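Local coordinates for protein hydrolase (Thermus thermophilus, PDB 1UFO) that adopts the alpha/beta hydrolase fold and probably hydrolyses a substrate, not yet identified, through a serine nucleophile, at residues 5-17 and 91-103. Numbering follows the deposited sequence.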
ATOM      1  N   THR A   5      -9.842   7.304 -26.282  1.00 19.92           N
ATOM      2  CA  THR A   5      -9.561   8.590 -25.752  1.00 20.55           C
ATOM      3  C   THR A   5     -10.381   9.627 -26.428  1.00 22.24           C
ATOM      4  O   THR A   5     -10.496   9.613 -27.656  1.00 22.37           O
ATOM      5  CB  THR A   5      -8.077   8.906 -25.956  1.00 21.96           C
ATOM      6  OG1 THR A   5      -7.336   7.922 -25.237  1.00 24.02           O
ATOM      7  CG2 THR A   5      -7.706  10.339 -25.428  1.00 23.41           C
ATOM      8  N   GLU A   6     -10.987  10.511 -25.655  1.00 19.62           N
ATOM      9  CA  GLU A   6     -11.712  11.600 -26.246  1.00 22.45           C
ATOM     10  C   GLU A   6     -11.687  12.838 -25.399  1.00 21.35           C
ATOM     11  O   GLU A   6     -11.256  12.797 -24.227  1.00 19.21           O
ATOM     12  CB  GLU A   6     -13.164  11.245 -26.560  1.00 25.26           C
ATOM     13  CG  GLU A   6     -13.933  10.441 -25.599  1.00 28.81           C
ATOM     14  CD  GLU A   6     -15.276  10.023 -26.232  1.00 29.33           C
ATOM     15  OE1 GLU A   6     -15.421   8.898 -26.791  1.00 32.02           O
ATOM     16  OE2 GLU A   6     -16.182  10.843 -26.200  1.00 28.95           O
ATOM     17  N   ARG A   7     -12.081  13.946 -26.016  1.00 21.67           N
ATOM     18  CA  ARG A   7     -12.175  15.228 -25.314  1.00 20.52           C
ATOM     19  C   ARG A   7     -13.644  15.515 -25.078  1.00 20.94           C
ATOM     20  O   ARG A   7     -14.445  15.483 -26.036  1.00 21.14           O
ATOM     21  CB  ARG A   7     -11.556  16.383 -26.132  1.00 22.87           C
ATOM     22  CG  ARG A   7     -10.073  16.175 -26.575  1.00 25.34           C
ATOM     23  CD  ARG A   7      -9.020  16.339 -25.390  1.00 29.92           C
ATOM     24  NE  ARG A   7      -9.057  17.704 -24.980  1.00 30.52           N
ATOM     25  CZ  ARG A   7      -8.119  18.601 -25.235  1.00 28.26           C
ATOM     26  NH1 ARG A   7      -8.337  19.826 -24.822  1.00 30.12           N
ATOM     27  NH2 ARG A   7      -6.954  18.256 -25.804  1.00 28.45           N
ATOM     28  N   LEU A   8     -14.017  15.759 -23.821  1.00 16.48           N
ATOM     29  CA  LEU A   8     -15.404  16.059 -23.461  1.00 18.64           C
ATOM     30  C   LEU A   8     -15.426  17.471 -22.953  1.00 18.88           C
ATOM     31  O   LEU A   8     -14.363  18.069 -22.723  1.00 19.75           O
ATOM     32  CB  LEU A   8     -15.830  15.184 -22.304  1.00 18.13           C
ATOM     33  CG  LEU A   8     -15.665  13.712 -22.549  1.00 17.85           C
ATOM     34  CD1 LEU A   8     -16.080  12.961 -21.309  1.00 17.27           C
ATOM     35  CD2 LEU A   8     -16.587  13.300 -23.736  1.00 20.75           C
ATOM     36  N   THR A   9     -16.631  18.000 -22.780  1.00 18.23           N
ATOM     37  CA  THR A   9     -16.829  19.301 -22.170  1.00 18.83           C
ATOM     38  C   THR A   9     -17.618  19.083 -20.899  1.00 18.90           C
ATOM     39  O   THR A   9     -18.711  18.534 -20.953  1.00 19.13           O
ATOM     40  CB  THR A   9     -17.605  20.291 -23.098  1.00 22.44           C
ATOM     41  OG1 THR A   9     -16.833  20.501 -24.290  1.00 22.56           O
ATOM     42  CG2 THR A   9     -17.799  21.674 -22.341  1.00 22.57           C
ATOM     43  N   LEU A  10     -17.033  19.479 -19.731  1.00 17.98           N
ATOM     44  CA  LEU A  10     -17.705  19.311 -18.443  1.00 18.76           C
ATOM     45  C   LEU A  10     -17.533  20.588 -17.676  1.00 19.18           C
ATOM     46  O   LEU A  10     -16.427  21.074 -17.581  1.00 17.91           O
ATOM     47  CB  LEU A  10     -17.042  18.194 -17.676  1.00 18.73           C
ATOM     48  CG  LEU A  10     -17.297  16.808 -18.226  1.00 20.48           C
ATOM     49  CD1 LEU A  10     -16.270  15.819 -17.563  1.00 23.50           C
ATOM     50  CD2 LEU A  10     -18.692  16.401 -17.860  1.00 24.88           C
ATOM     51  N   ALA A  11     -18.651  21.156 -17.218  1.00 20.19           N
ATOM     52  CA  ALA A  11     -18.639  22.388 -16.429  1.00 20.09           C
ATOM     53  C   ALA A  11     -17.909  23.471 -17.212  1.00 19.95           C
ATOM     54  O   ALA A  11     -17.227  24.364 -16.666  1.00 20.00           O
ATOM     55  CB  ALA A  11     -17.943  22.093 -15.096  1.00 22.12           C
ATOM     56  N   GLY A  12     -18.013  23.384 -18.531  1.00 20.44           N
ATOM     57  CA  GLY A  12     -17.388  24.381 -19.363  1.00 21.12           C
ATOM     58  C   GLY A  12     -15.909  24.254 -19.641  1.00 22.20           C
ATOM     59  O   GLY A  12     -15.334  25.126 -20.299  1.00 25.17           O
ATOM     60  N   LEU A  13     -15.278  23.189 -19.154  1.00 21.01           N
ATOM     61  CA  LEU A  13     -13.873  22.941 -19.388  1.00 18.52           C
ATOM     62  C   LEU A  13     -13.641  21.747 -20.338  1.00 16.53           C
ATOM     63  O   LEU A  13     -14.484  20.831 -20.375  1.00 16.81           O
ATOM     64  CB  LEU A  13     -13.215  22.602 -18.079  1.00 19.17           C
ATOM     65  CG  LEU A  13     -13.179  23.823 -17.191  1.00 22.55           C
ATOM     66  CD1 LEU A  13     -13.267  23.319 -15.730  1.00 22.00           C
ATOM     67  CD2 LEU A  13     -11.914  24.645 -17.509  1.00 22.32           C
ATOM     68  N   SER A  14     -12.507  21.786 -21.045  1.00 17.31           N
ATOM     69  CA  SER A  14     -12.100  20.736 -21.984  1.00 17.08           C
ATOM     70  C   SER A  14     -11.447  19.621 -21.166  1.00 16.25           C
ATOM     71  O   SER A  14     -10.365  19.831 -20.572  1.00 19.36           O
ATOM     72  CB  SER A  14     -11.095  21.252 -23.013  1.00 20.14           C
ATOM     73  OG  SER A  14     -10.882  20.225 -23.973  1.00 24.45           O
ATOM     74  N   VAL A  15     -12.120  18.477 -21.113  1.00 13.22           N
ATOM     75  CA  VAL A  15     -11.589  17.401 -20.269  1.00 12.63           C
ATOM     76  C   VAL A  15     -11.109  16.199 -21.090  1.00 13.20           C
ATOM     77  O   VAL A  15     -11.882  15.656 -21.885  1.00 14.89           O
ATOM     78  CB  VAL A  15     -12.713  16.966 -19.303  1.00 12.17           C
ATOM     79  CG1 VAL A  15     -12.207  15.947 -18.329  1.00 14.44           C
ATOM     80  CG2 VAL A  15     -13.172  18.169 -18.488  1.00 13.45           C
ATOM     81  N   LEU A  16      -9.834  15.793 -20.927  1.00  9.92           N
ATOM     82  CA  LEU A  16      -9.340  14.582 -21.579  1.00 10.88           C
ATOM     83  C   LEU A  16      -9.969  13.377 -20.874  1.00 10.87           C
ATOM     84  O   LEU A  16      -9.984  13.251 -19.627  1.00 10.71           O
ATOM     85  CB  LEU A  16      -7.821  14.545 -21.492  1.00 12.79           C
ATOM     86  CG  LEU A  16      -7.160  13.310 -22.062  1.00 14.12           C
ATOM     87  CD1 LEU A  16      -7.367  13.346 -23.512  1.00 16.12           C
ATOM     88  CD2 LEU A  16      -5.597  13.332 -21.771  1.00 14.84           C
ATOM     89  N   ALA A  17     -10.492  12.465 -21.646  1.00 11.15           N
ATOM     90  CA  ALA A  17     -11.110  11.286 -21.066  1.00 12.16           C
ATOM     91  C   ALA A  17     -10.597   9.982 -21.639  1.00 13.16           C
ATOM     92  O   ALA A  17     -10.417   9.870 -22.873  1.00 14.42           O
ATOM     93  CB  ALA A  17     -12.639  11.314 -21.243  1.00 13.74           C
ATOM     94  N   GLU A  91     -12.433  24.538 -10.149  1.00 11.35           N
ATOM     95  CA  GLU A  91     -12.780  23.904 -11.454  1.00 10.61           C
ATOM     96  C   GLU A  91     -13.026  22.412 -11.255  1.00 10.98           C
ATOM     97  O   GLU A  91     -13.965  21.830 -11.811  1.00 12.32           O
ATOM     98  CB  GLU A  91     -11.637  24.069 -12.476  1.00 10.44           C
ATOM     99  CG  GLU A  91     -11.529  25.545 -12.907  1.00 12.32           C
ATOM    100  CD  GLU A  91     -10.237  25.888 -13.542  1.00 14.12           C
ATOM    101  OE1 GLU A  91      -9.313  25.055 -13.540  1.00 13.10           O
ATOM    102  OE2 GLU A  91     -10.152  27.039 -14.064  1.00 14.90           O
ATOM    103  N   ALA A  92     -12.152  21.763 -10.467  1.00  9.99           N
ATOM    104  CA  ALA A  92     -12.285  20.334 -10.296  1.00  8.94           C
ATOM    105  C   ALA A  92     -13.588  19.969  -9.638  1.00 10.23           C
ATOM    106  O   ALA A  92     -14.194  18.959  -9.970  1.00  9.98           O
ATOM    107  CB  ALA A  92     -11.094  19.823  -9.409  1.00  8.84           C
ATOM    108  N   ARG A  93     -14.044  20.777  -8.670  1.00 10.30           N
ATOM    109  CA  ARG A  93     -15.284  20.413  -8.016  1.00 10.38           C
ATOM    110  C   ARG A  93     -16.435  20.486  -9.047  1.00 13.02           C
ATOM    111  O   ARG A  93     -17.309  19.583  -9.066  1.00 12.70           O
ATOM    112  CB  ARG A  93     -15.573  21.329  -6.839  1.00 13.02           C
ATOM    113  CG  ARG A  93     -16.697  20.770  -6.044  1.00 13.44           C
ATOM    114  CD  ARG A  93     -16.879  21.459  -4.728  1.00 17.84           C
ATOM    115  NE  ARG A  93     -17.983  20.788  -4.007  1.00 20.05           N
ATOM    116  CZ  ARG A  93     -18.159  20.879  -2.700  1.00 21.89           C
ATOM    117  NH1 ARG A  93     -19.200  20.274  -2.126  1.00 23.37           N
ATOM    118  NH2 ARG A  93     -17.272  21.557  -1.965  1.00 21.63           N
ATOM    119  N   ARG A  94     -16.414  21.514  -9.895  1.00 12.61           N
ATOM    120  CA  ARG A  94     -17.495  21.628 -10.917  1.00 12.94           C
ATOM    121  C   ARG A  94     -17.415  20.483 -11.928  1.00 12.88           C
ATOM    122  O   ARG A  94     -18.472  19.876 -12.281  1.00 14.02           O
ATOM    123  CB  ARG A  94     -17.466  22.994 -11.614  1.00 14.01           C
ATOM    124  CG  ARG A  94     -18.003  24.103 -10.675  1.00 16.02           C
ATOM    125  CD  ARG A  94     -18.146  25.414 -11.407  1.00 16.63           C
ATOM    126  NE  ARG A  94     -16.837  25.962 -11.762  1.00 17.62           N
ATOM    127  CZ  ARG A  94     -16.282  26.023 -12.973  1.00 17.87           C
ATOM    128  NH1 ARG A  94     -15.051  26.546 -13.119  1.00 17.10           N
ATOM    129  NH2 ARG A  94     -16.929  25.573 -14.044  1.00 19.61           N
ATOM    130  N   VAL A  95     -16.197  20.127 -12.322  1.00 11.11           N
ATOM    131  CA  VAL A  95     -16.040  19.014 -13.277  1.00 11.16           C
ATOM    132  C   VAL A  95     -16.549  17.707 -12.659  1.00 11.93           C
ATOM    133  O   VAL A  95     -17.233  16.919 -13.303  1.00 11.87           O
ATOM    134  CB  VAL A  95     -14.552  18.874 -13.706  1.00 10.78           C
ATOM    135  CG1 VAL A  95     -14.329  17.502 -14.531  1.00 11.28           C
ATOM    136  CG2 VAL A  95     -14.146  20.108 -14.602  1.00  9.87           C
ATOM    137  N   ALA A  96     -16.164  17.442 -11.426  1.00 11.18           N
ATOM    138  CA  ALA A  96     -16.563  16.205 -10.733  1.00 11.73           C
ATOM    139  C   ALA A  96     -18.053  16.130 -10.566  1.00 13.32           C
ATOM    140  O   ALA A  96     -18.647  15.082 -10.778  1.00 14.71           O
ATOM    141  CB  ALA A  96     -15.831  16.130  -9.345  1.00 13.12           C
ATOM    142  N   GLU A  97     -18.663  17.227 -10.108  1.00 14.38           N
ATOM    143  CA  GLU A  97     -20.112  17.214  -9.906  1.00 15.37           C
ATOM    144  C   GLU A  97     -20.838  17.006 -11.240  1.00 16.64           C
ATOM    145  O   GLU A  97     -21.808  16.244 -11.241  1.00 15.43           O
ATOM    146  CB  GLU A  97     -20.552  18.491  -9.137  1.00 18.11           C
ATOM    147  CG  GLU A  97     -19.994  18.445  -7.767  1.00 19.64           C
ATOM    148  CD  GLU A  97     -20.254  19.737  -7.000  1.00 23.27           C
ATOM    149  OE1 GLU A  97     -20.465  20.827  -7.649  1.00 26.57           O
ATOM    150  OE2 GLU A  97     -20.174  19.645  -5.750  1.00 24.32           O
ATOM    151  N   GLU A  98     -20.378  17.591 -12.343  1.00 14.62           N
ATOM    152  CA  GLU A  98     -21.027  17.376 -13.620  1.00 15.13           C
ATOM    153  C   GLU A  98     -20.792  15.902 -14.084  1.00 15.13           C
ATOM    154  O   GLU A  98     -21.714  15.249 -14.618  1.00 15.05           O
ATOM    155  CB  GLU A  98     -20.503  18.354 -14.698  1.00 14.79           C
ATOM    156  CG  GLU A  98     -20.993  18.075 -16.152  1.00 18.63           C
ATOM    157  CD  GLU A  98     -22.501  18.023 -16.261  1.00 23.52           C
ATOM    158  OE1 GLU A  98     -23.006  17.344 -17.219  1.00 26.00           O
ATOM    159  OE2 GLU A  98     -23.137  18.685 -15.399  1.00 23.19           O
ATOM    160  N   ALA A  99     -19.599  15.373 -13.868  1.00 13.88           N
ATOM    161  CA  ALA A  99     -19.334  14.029 -14.362  1.00 13.08           C
ATOM    162  C   ALA A  99     -20.259  13.040 -13.618  1.00 14.91           C
ATOM    163  O   ALA A  99     -20.799  12.091 -14.175  1.00 14.31           O
ATOM    164  CB  ALA A  99     -17.808  13.676 -14.067  1.00 12.66           C
ATOM    165  N   GLU A 100     -20.440  13.251 -12.322  1.00 14.75           N
ATOM    166  CA  GLU A 100     -21.279  12.349 -11.554  1.00 16.01           C
ATOM    167  C   GLU A 100     -22.703  12.408 -12.044  1.00 17.35           C
ATOM    168  O   GLU A 100     -23.347  11.361 -12.145  1.00 17.39           O
ATOM    169  CB  GLU A 100     -21.298  12.729 -10.072  1.00 20.30           C
ATOM    170  CG  GLU A 100     -20.023  12.481  -9.386  1.00 24.53           C
ATOM    171  CD  GLU A 100     -20.220  12.673  -7.905  1.00 28.39           C
ATOM    172  OE1 GLU A 100     -20.657  11.716  -7.211  1.00 28.78           O
ATOM    173  OE2 GLU A 100     -20.010  13.820  -7.468  1.00 31.79           O
ATOM    174  N   ARG A 101     -23.195  13.612 -12.315  1.00 16.89           N
ATOM    175  CA  ARG A 101     -24.603  13.758 -12.814  1.00 18.15           C
ATOM    176  C   ARG A 101     -24.759  13.081 -14.149  1.00 18.40           C
ATOM    177  O   ARG A 101     -25.770  12.405 -14.426  1.00 17.52           O
ATOM    178  CB  ARG A 101     -24.967  15.242 -12.984  1.00 20.68           C
ATOM    179  CG  ARG A 101     -25.324  15.892 -11.595  1.00 24.27           C
ATOM    180  CD  ARG A 101     -25.893  17.287 -11.745  1.00 27.95           C
ATOM    181  NE  ARG A 101     -25.033  18.078 -12.604  1.00 27.19           N
ATOM    182  CZ  ARG A 101     -24.148  18.960 -12.141  1.00 28.80           C
ATOM    183  NH1 ARG A 101     -23.383  19.625 -13.008  1.00 25.61           N
ATOM    184  NH2 ARG A 101     -24.072  19.187 -10.828  1.00 28.56           N
ATOM    185  N   ARG A 102     -23.759  13.294 -14.992  1.00 16.43           N
ATOM    186  CA  ARG A 102     -23.789  12.764 -16.337  1.00 16.27           C
ATOM    187  C   ARG A 102     -23.629  11.276 -16.489  1.00 16.16           C
ATOM    188  O   ARG A 102     -24.398  10.637 -17.272  1.00 16.85           O
ATOM    189  CB  ARG A 102     -22.737  13.473 -17.172  1.00 19.50           C
ATOM    190  CG  ARG A 102     -22.632  12.934 -18.540  1.00 22.10           C
ATOM    191  CD  ARG A 102     -21.576  13.661 -19.337  1.00 22.32           C
ATOM    192  NE  ARG A 102     -21.596  15.096 -19.147  1.00 22.62           N
ATOM    193  CZ  ARG A 102     -20.923  15.935 -19.926  1.00 21.56           C
ATOM    194  NH1 ARG A 102     -20.945  17.239 -19.668  1.00 22.58           N
ATOM    195  NH2 ARG A 102     -20.251  15.453 -20.966  1.00 23.52           N
ATOM    196  N   PHE A 103     -22.697  10.678 -15.749  1.00 14.64           N
ATOM    197  CA  PHE A 103     -22.467   9.220 -15.878  1.00 13.05           C
ATOM    198  C   PHE A 103     -23.087   8.394 -14.803  1.00 13.47           C
ATOM    199  O   PHE A 103     -23.240   7.211 -14.973  1.00 14.09           O
ATOM    200  CB  PHE A 103     -20.961   8.912 -15.920  1.00 11.60           C
ATOM    201  CG  PHE A 103     -20.239   9.573 -17.051  1.00 12.24           C
ATOM    202  CD1 PHE A 103     -19.454  10.709 -16.864  1.00 13.49           C
ATOM    203  CD2 PHE A 103     -20.332   9.075 -18.359  1.00 14.62           C
ATOM    204  CE1 PHE A 103     -18.776  11.342 -17.919  1.00 14.12           C
ATOM    205  CE2 PHE A 103     -19.672   9.690 -19.372  1.00 14.14           C
ATOM    206  CZ  PHE A 103     -18.896  10.808 -19.232  1.00 13.86           C
TER
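The nearest CA atoms across the contact of hairpin 5-17 with the helical segment 91-103 belong to Ala11 and Val95, 5.3 Å apart. The axis of strand 5-10 makes an angle of 103° with that of the helix segment, and the axis of the return strand 13-17 one of 68°. Leu10, Ala11 and Leu13, at the type I' turn, carry most of the contact. Val95, with CG1 anti to its backbone N (chi1 170°), spreads both methyls against this end: CG2 meets Leu13 CD1 at 3.5 Å, while CG1 faces Leu10 CD1 and, tip to tip, Val15 CG2. Ala11 CB rests on the helix backbone beside Arg94. Two carbonyls of the hairpin take arginine donors. Arg102 NH1 reaches Thr9 O at 2.9 Å, in the carbonyl plane; Arg94 NH2 makes a weak, strongly bent bond to Ala11 O. The stronger partner of Arg94 is Glu90, salt-bridged to its NE. Leu10 CD2 sits over one face of the Arg102 guanidinium. Glu98, Arg101 and Arg102 form a salt-bridge network: Arg102 grips Glu98 OE1 side-on with NE and NH1, NH1 at 3.2 Å, while Glu98 OE2 takes Arg101 NH1 at 2.6 Å. An alanine in place of Glu98 would strip both arginines of this shared carboxylate and would probably leave the Arg102 guanidinium freer to turn away from Thr9 O. Leu8 CD1 lies at the edge of the Phe103 ring, near its plane, 4.1 Å from Phe103 CZ. Leu55 of strand 52-56 touches both Val15 and Ala99, extending the apolar layer between sheet and helix. The contact thus joins the N-terminal antiparallel hairpin, at the edge of the mixed sheet, to the long helix 77-103 that precedes strand 107-112, a strand-helix packing that belongs to the alpha/beta hydrolase fold.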